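Putative primosome component (Streptococcus pyogenes serotype M3, PDB 2QGZ) probably acts as an ATP-binding loader that helps place the replicative helicase on DNA during primosome assembly. Local coordinates at residues E135-S138 / A139-F143; H174-S177 / E178-V182; Q242-L246 / E247-T251. One frame throughout, in Å; residues are numbered along the deposited sequence.

In the fold
All three contacts are local, made within a helix or at its C-terminal end, and each is buried on one side and solvent-facing on the other. Contact 1 lies mid-way along helix 131-146, contact 2 at the end of helix 165-179, and contact 3 where helix 237-247 turns into strand 251-255. Contact 1 touches both others through Phe143, which packs on Leu176 of contact 2 and on Pro250 of contact 3; the nearest atoms of contacts 2 and 3 are about 7 Å apart. Their chemistry differs: regular backbone bonds, an aromatic-leucine pair and a water bridge in contact 1, Val182 packing back on Leu176 in contact 2, and an arginine binding the returning chain in contact 3.

Contact 1 (E135-S138 / A139-F143); sequences EAFS and AILDF
Leu141 lies over one face of the Phe137 ring, one helical turn further on. The two side chains meet at a slant: CG of Leu141 stands above the plane toward the rim, and Leu141 CD1 makes the closest approach, 3.6 Å from Phe137 CE2. The ring owes this position to its first torsion, which sets CG opposite the backbone N (chi1 -169°) and swings the phenyl group toward the following turn. Val128 also touches Phe137, and Leu123 touches Leu141.

On the solvent side, Ser138 and Asp142 point out next to each other but are joined indirectly. A water lies 2.7 Å from Ser138 OG and donates a hydrogen bond to Asp142 OD1 at 3.0 Å, spanning one turn between hydroxyl and carboxylate.

Beneath the side chains the backbone repeats regularly, with Ala139 N bonded to Glu135 O at 3.0 Å and Asp142 N to Ser138 O at 3.1 Å. Ile140 and Ala136 face inward, onto Leu155 and Leu157 of strand 154-158 respectively, while Ile140 also meets Leu168 and Met172 of helix 165-179. Such i to i+4 pairing, apolar within and hydrated without, is characteristic of an amphipathic alpha-helix flanking the parallel sheet of a P-loop NTPase fold.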
ATOM      1  N   GLU A 135      16.564  -6.082  -0.432  1.00 37.91           N
ATOM      2  CA  GLU A 135      16.398  -4.729   0.084  1.00 39.47           C
ATOM      3  C   GLU A 135      14.953  -4.452   0.499  1.00 37.74           C
ATOM      4  O   GLU A 135      14.704  -4.020   1.622  1.00 37.44           O
ATOM      5  CB  GLU A 135      16.847  -3.705  -0.971  1.00 41.95           C
ATOM      6  CG  GLU A 135      18.355  -3.596  -1.141  1.00 50.04           C
ATOM      7  CD  GLU A 135      18.765  -2.708  -2.322  1.00 56.28           C
ATOM      8  OE1 GLU A 135      18.614  -3.141  -3.490  1.00 58.86           O
ATOM      9  OE2 GLU A 135      19.235  -1.572  -2.085  1.00 60.41           O
ATOM     10  N   ALA A 136      14.004  -4.714  -0.398  1.00 36.31           N
ATOM     11  CA  ALA A 136      12.594  -4.485  -0.100  1.00 35.17           C
ATOM     12  C   ALA A 136      12.115  -5.335   1.081  1.00 33.56           C
ATOM     13  O   ALA A 136      11.405  -4.846   1.953  1.00 32.19           O
ATOM     14  CB  ALA A 136      11.734  -4.765  -1.336  1.00 33.82           C
ATOM     15  N   PHE A 137      12.514  -6.600   1.114  1.00 33.68           N
ATOM     16  CA  PHE A 137      12.115  -7.500   2.195  1.00 32.84           C
ATOM     17  C   PHE A 137      12.706  -6.987   3.509  1.00 33.71           C
ATOM     18  O   PHE A 137      12.063  -6.994   4.554  1.00 32.63           O
ATOM     19  CB  PHE A 137      12.625  -8.904   1.902  1.00 31.37           C
ATOM     20  CG  PHE A 137      12.063  -9.951   2.804  1.00 32.33           C
ATOM     21  CD1 PHE A 137      10.734 -10.344   2.688  1.00 30.01           C
ATOM     22  CD2 PHE A 137      12.871 -10.576   3.749  1.00 31.61           C
ATOM     23  CE1 PHE A 137      10.219 -11.341   3.495  1.00 31.54           C
ATOM     24  CE2 PHE A 137      12.358 -11.582   4.566  1.00 33.36           C
ATOM     25  CZ  PHE A 137      11.034 -11.966   4.439  1.00 31.72           C
ATOM     26  N   SER A 138      13.943  -6.531   3.434  1.00 34.65           N
ATOM     27  CA  SER A 138      14.641  -5.990   4.586  1.00 35.56           C
ATOM     28  C   SER A 138      13.854  -4.796   5.160  1.00 35.79           C
ATOM     29  O   SER A 138      13.666  -4.689   6.376  1.00 35.68           O
ATOM     30  CB  SER A 138      16.054  -5.565   4.153  1.00 37.66           C
ATOM     31  OG  SER A 138      16.747  -4.887   5.179  1.00 41.06           O
ATOM     32  N   ALA A 139      13.383  -3.908   4.284  1.00 32.75           N
ATOM     33  CA  ALA A 139      12.622  -2.739   4.729  1.00 33.22           C
ATOM     34  C   ALA A 139      11.251  -3.106   5.313  1.00 32.46           C
ATOM     35  O   ALA A 139      10.773  -2.464   6.243  1.00 33.38           O
ATOM     36  CB  ALA A 139      12.443  -1.765   3.577  1.00 33.22           C
ATOM     37  N   ILE A 140      10.610  -4.124   4.753  1.00 32.65           N
ATOM     38  CA  ILE A 140       9.318  -4.558   5.253  1.00 34.01           C
ATOM     39  C   ILE A 140       9.471  -5.129   6.677  1.00 33.96           C
ATOM     40  O   ILE A 140       8.599  -4.943   7.520  1.00 31.89           O
ATOM     41  CB  ILE A 140       8.688  -5.607   4.286  1.00 36.06           C
ATOM     42  CG1 ILE A 140       7.544  -4.959   3.520  1.00 38.23           C
ATOM     43  CG2 ILE A 140       8.189  -6.831   5.024  1.00 36.23           C
ATOM     44  CD1 ILE A 140       8.003  -3.951   2.496  1.00 38.78           C
ATOM     45  N   LEU A 141      10.586  -5.804   6.948  1.00 33.68           N
ATOM     46  CA  LEU A 141      10.811  -6.371   8.274  1.00 36.03           C
ATOM     47  C   LEU A 141      11.124  -5.283   9.296  1.00 35.87           C
ATOM     48  O   LEU A 141      10.745  -5.396  10.459  1.00 36.10           O
ATOM     49  CB  LEU A 141      11.947  -7.399   8.248  1.00 35.88           C
ATOM     50  CG  LEU A 141      11.695  -8.641   7.395  1.00 36.66           C
ATOM     51  CD1 LEU A 141      12.851  -9.617   7.577  1.00 36.95           C
ATOM     52  CD2 LEU A 141      10.377  -9.288   7.797  1.00 37.29           C
ATOM     53  N   ASP A 142      11.820  -4.235   8.866  1.00 36.64           N
ATOM     54  CA  ASP A 142      12.134  -3.132   9.767  1.00 37.14           C
ATOM     55  C   ASP A 142      10.853  -2.422  10.161  1.00 35.65           C
ATOM     56  O   ASP A 142      10.683  -2.021  11.314  1.00 35.82           O
ATOM     57  CB  ASP A 142      13.060  -2.113   9.103  1.00 37.59           C
ATOM     58  CG  ASP A 142      14.469  -2.639   8.917  1.00 42.78           C
ATOM     59  OD1 ASP A 142      14.935  -3.425   9.786  1.00 38.79           O
ATOM     60  OD2 ASP A 142      15.111  -2.248   7.910  1.00 42.25           O
ATOM     61  N   PHE A 143       9.952  -2.267   9.197  1.00 34.29           N
ATOM     62  CA  PHE A 143       8.695  -1.588   9.450  1.00 34.61           C
ATOM     63  C   PHE A 143       7.879  -2.318  10.506  1.00 35.67           C
ATOM     64  O   PHE A 143       7.404  -1.712  11.460  1.00 37.22           O
ATOM     65  CB  PHE A 143       7.862  -1.477   8.174  1.00 32.64           C
ATOM     66  CG  PHE A 143       6.629  -0.640   8.349  1.00 32.55           C
ATOM     67  CD1 PHE A 143       6.670   0.734   8.137  1.00 28.05           C
ATOM     68  CD2 PHE A 143       5.439  -1.218   8.797  1.00 29.94           C
ATOM     69  CE1 PHE A 143       5.545   1.524   8.373  1.00 29.88           C
ATOM     70  CE2 PHE A 143       4.313  -0.444   9.035  1.00 28.30           C
ATOM     71  CZ  PHE A 143       4.364   0.936   8.824  1.00 29.92           C
TER
HETATM   72  O   HOH W   1      16.627  -5.082   7.907  1.00 53.79           O

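Contact 2 (H174-S177 / E178-V182); sequences HELS and EKKGV
Glu178 and His174 meet one turn apart, the carboxylate atom OE2 lying at the edge of the imidazole, 4.2 Å from ND1. The planes of ring and carboxylate are nearly perpendicular, 81° apart. Glu178 also brings OE2 within 4.3 Å of Glu175 OE1, so two acidic groups share this surface. The His174 ring also meets that of His122. Glu178 N bonds to His174 O.

Lys179 N makes a nearly straight bond to Glu175 O, 2.8 Å long. Its side chain runs alongside that of Glu175 in the same direction, and the contact is made by its aliphatic part: Lys179 CE lies 3.4 Å from Glu175 OE2, whereas NZ stays 4.8 Å from that oxygen.

At Lys180 the backbone leaves helical geometry (psi -178°), with a weak bond from Lys180 N to Leu176 O. The side chain bends away and gives NZ to Val144 O on helix 131-146. Gly181 carries the chain round to Val182, whose CG1 packs 3.4 Å from Leu176 CB; with chi1 at 53° this methyl sits between the backbone N and carbonyl carbon. Tyr147 touches both residues. Val182 O also receives a CA-H...O contact from Ser177, whose OG bonds to Ile105 O and Arg108 NH1. This is the C-terminal end of the helix following the likely Walker A loop, where the chain turns back toward strand 184-188 in an alpha/beta fold.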
ATOM      1  N   HIS A 174      -0.022  -9.033   6.976  1.00 32.65           N
ATOM      2  CA  HIS A 174      -0.321 -10.254   7.708  1.00 32.97           C
ATOM      3  C   HIS A 174       0.573 -10.388   8.936  1.00 33.62           C
ATOM      4  O   HIS A 174       0.128 -10.852   9.982  1.00 32.56           O
ATOM      5  CB  HIS A 174      -0.145 -11.465   6.802  1.00 33.07           C
ATOM      6  CG  HIS A 174      -0.753 -12.716   7.347  1.00 36.82           C
ATOM      7  ND1 HIS A 174      -0.165 -13.454   8.354  1.00 37.26           N
ATOM      8  CD2 HIS A 174      -1.916 -13.344   7.044  1.00 34.66           C
ATOM      9  CE1 HIS A 174      -0.941 -14.484   8.647  1.00 37.88           C
ATOM     10  NE2 HIS A 174      -2.008 -14.440   7.868  1.00 36.49           N
ATOM     11  N   GLU A 175       1.827  -9.967   8.812  1.00 34.98           N
ATOM     12  CA  GLU A 175       2.770 -10.047   9.917  1.00 38.52           C
ATOM     13  C   GLU A 175       2.456  -8.967  10.964  1.00 41.40           C
ATOM     14  O   GLU A 175       2.643  -9.179  12.165  1.00 41.18           O
ATOM     15  CB  GLU A 175       4.189  -9.888   9.383  1.00 39.23           C
ATOM     16  CG  GLU A 175       5.286 -10.303  10.330  1.00 42.51           C
ATOM     17  CD  GLU A 175       5.348 -11.805  10.563  1.00 46.23           C
ATOM     18  OE1 GLU A 175       4.901 -12.586   9.690  1.00 46.78           O
ATOM     19  OE2 GLU A 175       5.874 -12.208  11.620  1.00 48.13           O
ATOM     20  N   LEU A 176       1.979  -7.811  10.507  1.00 43.32           N
ATOM     21  CA  LEU A 176       1.617  -6.725  11.418  1.00 46.11           C
ATOM     22  C   LEU A 176       0.426  -7.145  12.269  1.00 46.68           C
ATOM     23  O   LEU A 176       0.350  -6.826  13.454  1.00 48.28           O
ATOM     24  CB  LEU A 176       1.256  -5.454  10.646  1.00 46.54           C
ATOM     25  CG  LEU A 176       2.410  -4.505  10.336  1.00 48.01           C
ATOM     26  CD1 LEU A 176       1.897  -3.313   9.546  1.00 49.62           C
ATOM     27  CD2 LEU A 176       3.043  -4.053  11.631  1.00 48.61           C
ATOM     28  N   SER A 177      -0.508  -7.857  11.656  1.00 47.05           N
ATOM     29  CA  SER A 177      -1.674  -8.323  12.375  1.00 48.17           C
ATOM     30  C   SER A 177      -1.307  -9.446  13.339  1.00 50.99           C
ATOM     31  O   SER A 177      -1.878  -9.542  14.419  1.00 53.24           O
ATOM     32  CB  SER A 177      -2.735  -8.820  11.404  1.00 46.72           C
ATOM     33  OG  SER A 177      -3.764  -9.481  12.113  1.00 47.37           O
ATOM     34  N   GLU A 178      -0.355 -10.289  12.954  1.00 53.05           N
ATOM     35  CA  GLU A 178       0.046 -11.404  13.808  1.00 55.73           C
ATOM     36  C   GLU A 178       0.950 -11.002  14.968  1.00 55.76           C
ATOM     37  O   GLU A 178       0.707 -11.394  16.106  1.00 57.08           O
ATOM     38  CB  GLU A 178       0.745 -12.496  12.991  1.00 57.21           C
ATOM     39  CG  GLU A 178       1.208 -13.676  13.844  1.00 61.91           C
ATOM     40  CD  GLU A 178       1.748 -14.841  13.033  1.00 64.42           C
ATOM     41  OE1 GLU A 178       2.044 -15.895  13.641  1.00 67.62           O
ATOM     42  OE2 GLU A 178       1.882 -14.710  11.797  1.00 67.67           O
ATOM     43  N   LYS A 179       1.992 -10.234  14.688  1.00 55.18           N
ATOM     44  CA  LYS A 179       2.908  -9.819  15.743  1.00 56.19           C
ATOM     45  C   LYS A 179       2.304  -8.714  16.584  1.00 55.88           C
ATOM     46  O   LYS A 179       2.188  -8.843  17.799  1.00 58.06           O
ATOM     47  CB  LYS A 179       4.241  -9.380  15.137  1.00 56.68           C
ATOM     48  CG  LYS A 179       4.996 -10.548  14.525  1.00 57.30           C
ATOM     49  CD  LYS A 179       5.226 -11.613  15.585  1.00 57.49           C
ATOM     50  CE  LYS A 179       5.729 -12.905  14.990  1.00 58.89           C
ATOM     51  NZ  LYS A 179       6.086 -13.885  16.061  1.00 58.77           N
ATOM     52  N   LYS A 180       1.931  -7.622  15.934  1.00 55.03           N
ATOM     53  CA  LYS A 180       1.292  -6.516  16.618  1.00 53.00           C
ATOM     54  C   LYS A 180      -0.187  -6.827  16.411  1.00 53.16           C
ATOM     55  O   LYS A 180      -0.513  -7.860  15.822  1.00 53.60           O
ATOM     56  CB  LYS A 180       1.675  -5.205  15.947  1.00 53.04           C
ATOM     57  CG  LYS A 180       3.184  -4.984  15.840  1.00 52.31           C
ATOM     58  CD  LYS A 180       3.839  -5.045  17.196  1.00 53.27           C
ATOM     59  CE  LYS A 180       5.134  -4.247  17.226  1.00 55.57           C
ATOM     60  NZ  LYS A 180       6.121  -4.715  16.228  1.00 56.82           N
ATOM     61  N   GLY A 181      -1.087  -5.975  16.882  1.00 49.99           N
ATOM     62  CA  GLY A 181      -2.495  -6.276  16.674  1.00 49.74           C
ATOM     63  C   GLY A 181      -3.144  -5.295  15.716  1.00 49.60           C
ATOM     64  O   GLY A 181      -4.362  -5.130  15.703  1.00 49.71           O
ATOM     65  N   VAL A 182      -2.313  -4.668  14.893  1.00 49.47           N
ATOM     66  CA  VAL A 182      -2.744  -3.651  13.946  1.00 48.48           C
ATOM     67  C   VAL A 182      -3.511  -4.107  12.713  1.00 46.76           C
ATOM     68  O   VAL A 182      -3.215  -5.140  12.116  1.00 47.54           O
ATOM     69  CB  VAL A 182      -1.527  -2.815  13.495  1.00 50.08           C
ATOM     70  CG1 VAL A 182      -0.430  -3.733  12.999  1.00 49.93           C
ATOM     71  CG2 VAL A 182      -1.937  -1.828  12.414  1.00 50.10           C
TER

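Contact 3 (Q242-L246 / E247-T251); sequences QYRML and EELPT
The Tyr243 ring carries Glu247 CG over one face, a CH-pi contact 3.6 Å from the centroid and 21° off the ring normal. Glu247 turns at its second torsion (chi2 -92°), which lays the carboxylate almost parallel to the ring near the phenolic end. The hydroxyl itself bonds to Asn214 OD1, and Lys213 makes a cation-pi contact with the ring. Leu249 CD1 approaches Tyr243 CE1 obliquely.

The guanidinium of Arg244 is the second flat group. Leu249 CB covers one of its faces, 3.4 Å from Arg244 NH2, the two side chains crossing at about a right angle. Its edge binds the returning chain: NE donates to Thr251 OG1 at 2.8 Å and NH2 to Pro250 O at 2.9 Å, both acceptors lying in the guanidinium plane, although NH2 stands above the plane of the Pro250 carbonyl.

Helix 237-247 ends in a Schellman motif, with Glu248 taking positive phi (53°). Leu249 N reaches back to Arg244 O at 3.0 Å, in the carbonyl plane and nearly straight, and Glu248 N bonds to Met245 O at 3.2 Å from above that carbonyl's plane, directing the chain into strand 251-255.

Thr251 OG1 donates a hydrogen bond to Leu249 O, 2.9 Å away, leaving the hydroxyl oxygen to accept from Arg244 NE. NH1 of Arg244 also bonds to Lys213 O and Val215 O, tying the turn to the chain entering strand 217-221.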
ATOM      1  N   GLN A 242      -3.291  13.936   2.211  1.00 32.63           N
ATOM      2  CA  GLN A 242      -3.100  15.120   3.048  1.00 31.54           C
ATOM      3  C   GLN A 242      -3.428  14.798   4.501  1.00 31.68           C
ATOM      4  O   GLN A 242      -2.662  15.103   5.406  1.00 32.46           O
ATOM      5  CB  GLN A 242      -4.010  16.244   2.567  1.00 32.91           C
ATOM      6  CG  GLN A 242      -3.960  17.478   3.408  1.00 33.80           C
ATOM      7  CD  GLN A 242      -4.836  18.576   2.843  1.00 35.43           C
ATOM      8  OE1 GLN A 242      -4.550  19.759   3.007  1.00 37.66           O
ATOM      9  NE2 GLN A 242      -5.918  18.189   2.189  1.00 36.13           N
ATOM     10  N   TYR A 243      -4.573  14.168   4.717  1.00 30.71           N
ATOM     11  CA  TYR A 243      -4.992  13.802   6.054  1.00 31.49           C
ATOM     12  C   TYR A 243      -4.045  12.803   6.720  1.00 33.92           C
ATOM     13  O   TYR A 243      -3.799  12.894   7.926  1.00 34.97           O
ATOM     14  CB  TYR A 243      -6.404  13.227   6.006  1.00 30.65           C
ATOM     15  CG  TYR A 243      -6.855  12.595   7.296  1.00 30.28           C
ATOM     16  CD1 TYR A 243      -6.646  11.238   7.536  1.00 29.28           C
ATOM     17  CD2 TYR A 243      -7.506  13.349   8.273  1.00 31.00           C
ATOM     18  CE1 TYR A 243      -7.077  10.641   8.721  1.00 31.54           C
ATOM     19  CE2 TYR A 243      -7.949  12.769   9.461  1.00 31.47           C
ATOM     20  CZ  TYR A 243      -7.729  11.414   9.681  1.00 34.01           C
ATOM     21  OH  TYR A 243      -8.145  10.834  10.859  1.00 32.96           O
ATOM     22  N   ARG A 244      -3.515  11.850   5.953  1.00 33.53           N
ATOM     23  CA  ARG A 244      -2.611  10.878   6.543  1.00 34.42           C
ATOM     24  C   ARG A 244      -1.258  11.523   6.844  1.00 34.70           C
ATOM     25  O   ARG A 244      -0.560  11.103   7.769  1.00 33.56           O
ATOM     26  CB  ARG A 244      -2.486   9.630   5.647  1.00 30.63           C
ATOM     27  CG  ARG A 244      -3.780   8.804   5.606  1.00 30.52           C
ATOM     28  CD  ARG A 244      -3.666   7.530   4.751  1.00 31.87           C
ATOM     29  NE  ARG A 244      -2.911   6.479   5.426  1.00 31.49           N
ATOM     30  CZ  ARG A 244      -3.375   5.736   6.427  1.00 32.85           C
ATOM     31  NH1 ARG A 244      -4.604   5.912   6.884  1.00 32.26           N
ATOM     32  NH2 ARG A 244      -2.600   4.820   6.987  1.00 30.95           N
ATOM     33  N   MET A 245      -0.898  12.559   6.092  1.00 35.98           N
ATOM     34  CA  MET A 245       0.358  13.263   6.361  1.00 37.03           C
ATOM     35  C   MET A 245       0.246  13.940   7.732  1.00 37.67           C
ATOM     36  O   MET A 245       1.109  13.767   8.594  1.00 39.54           O
ATOM     37  CB  MET A 245       0.651  14.324   5.285  1.00 36.19           C
ATOM     38  CG  MET A 245       1.601  13.852   4.180  1.00 32.78           C
ATOM     39  SD  MET A 245       1.896  15.040   2.838  1.00 33.21           S
ATOM     40  CE  MET A 245       2.980  16.181   3.673  1.00 32.18           C
ATOM     41  N   LEU A 246      -0.829  14.695   7.935  1.00 38.28           N
ATOM     42  CA  LEU A 246      -1.051  15.391   9.201  1.00 39.78           C
ATOM     43  C   LEU A 246      -1.222  14.427  10.363  1.00 40.44           C
ATOM     44  O   LEU A 246      -0.723  14.671  11.452  1.00 42.26           O
ATOM     45  CB  LEU A 246      -2.290  16.285   9.116  1.00 38.39           C
ATOM     46  CG  LEU A 246      -2.157  17.611   8.377  1.00 39.06           C
ATOM     47  CD1 LEU A 246      -3.541  18.170   8.089  1.00 39.44           C
ATOM     48  CD2 LEU A 246      -1.353  18.581   9.222  1.00 39.03           C
ATOM     49  N   GLU A 247      -1.931  13.331  10.128  1.00 41.09           N
ATOM     50  CA  GLU A 247      -2.179  12.339  11.166  1.00 41.68           C
ATOM     51  C   GLU A 247      -1.020  11.359  11.387  1.00 41.63           C
ATOM     52  O   GLU A 247      -1.101  10.487  12.249  1.00 41.96           O
ATOM     53  CB  GLU A 247      -3.448  11.555  10.823  1.00 42.40           C
ATOM     54  CG  GLU A 247      -4.756  12.275  11.111  1.00 44.60           C
ATOM     55  CD  GLU A 247      -5.275  11.955  12.497  1.00 46.75           C
ATOM     56  OE1 GLU A 247      -5.018  10.818  12.964  1.00 48.40           O
ATOM     57  OE2 GLU A 247      -5.945  12.815  13.113  1.00 46.31           O
ATOM     58  N   GLU A 248       0.046  11.494  10.604  1.00 42.17           N
ATOM     59  CA  GLU A 248       1.206  10.607  10.726  1.00 43.89           C
ATOM     60  C   GLU A 248       0.797   9.138  10.655  1.00 41.45           C
ATOM     61  O   GLU A 248       1.101   8.351  11.549  1.00 44.51           O
ATOM     62  CB  GLU A 248       1.955  10.874  12.040  1.00 45.45           C
ATOM     63  CG  GLU A 248       2.402  12.325  12.214  1.00 52.39           C
ATOM     64  CD  GLU A 248       3.093  12.588  13.551  1.00 57.16           C
ATOM     65  OE1 GLU A 248       2.609  12.092  14.594  1.00 58.46           O
ATOM     66  OE2 GLU A 248       4.116  13.308  13.562  1.00 60.51           O
ATOM     67  N   LEU A 249       0.092   8.777   9.592  1.00 38.36           N
ATOM     68  CA  LEU A 249      -0.345   7.405   9.402  1.00 35.72           C
ATOM     69  C   LEU A 249       0.425   6.801   8.207  1.00 35.87           C
ATOM     70  O   LEU A 249       0.352   7.305   7.083  1.00 34.90           O
ATOM     71  CB  LEU A 249      -1.861   7.370   9.170  1.00 33.76           C
ATOM     72  CG  LEU A 249      -2.764   7.871  10.316  1.00 32.66           C
ATOM     73  CD1 LEU A 249      -4.209   7.915   9.857  1.00 32.19           C
ATOM     74  CD2 LEU A 249      -2.643   6.958  11.526  1.00 29.13           C
ATOM     75  N   PRO A 250       1.183   5.715   8.450  1.00 34.98           N
ATOM     76  CA  PRO A 250       1.985   5.010   7.440  1.00 34.03           C
ATOM     77  C   PRO A 250       1.159   4.672   6.204  1.00 33.81           C
ATOM     78  O   PRO A 250       0.085   4.079   6.308  1.00 34.77           O
ATOM     79  CB  PRO A 250       2.440   3.755   8.175  1.00 34.81           C
ATOM     80  CG  PRO A 250       2.456   4.184   9.620  1.00 34.94           C
ATOM     81  CD  PRO A 250       1.189   4.977   9.726  1.00 34.77           C
ATOM     82  N   THR A 251       1.675   5.025   5.033  1.00 32.23           N
ATOM     83  CA  THR A 251       0.965   4.786   3.789  1.00 30.29           C
ATOM     84  C   THR A 251       1.904   4.165   2.770  1.00 31.27           C
ATOM     85  O   THR A 251       3.005   4.666   2.545  1.00 32.00           O
ATOM     86  CB  THR A 251       0.421   6.113   3.258  1.00 29.86           C
ATOM     87  OG1 THR A 251      -0.322   6.754   4.305  1.00 28.04           O
ATOM     88  CG2 THR A 251      -0.474   5.894   2.046  1.00 26.38           C
TER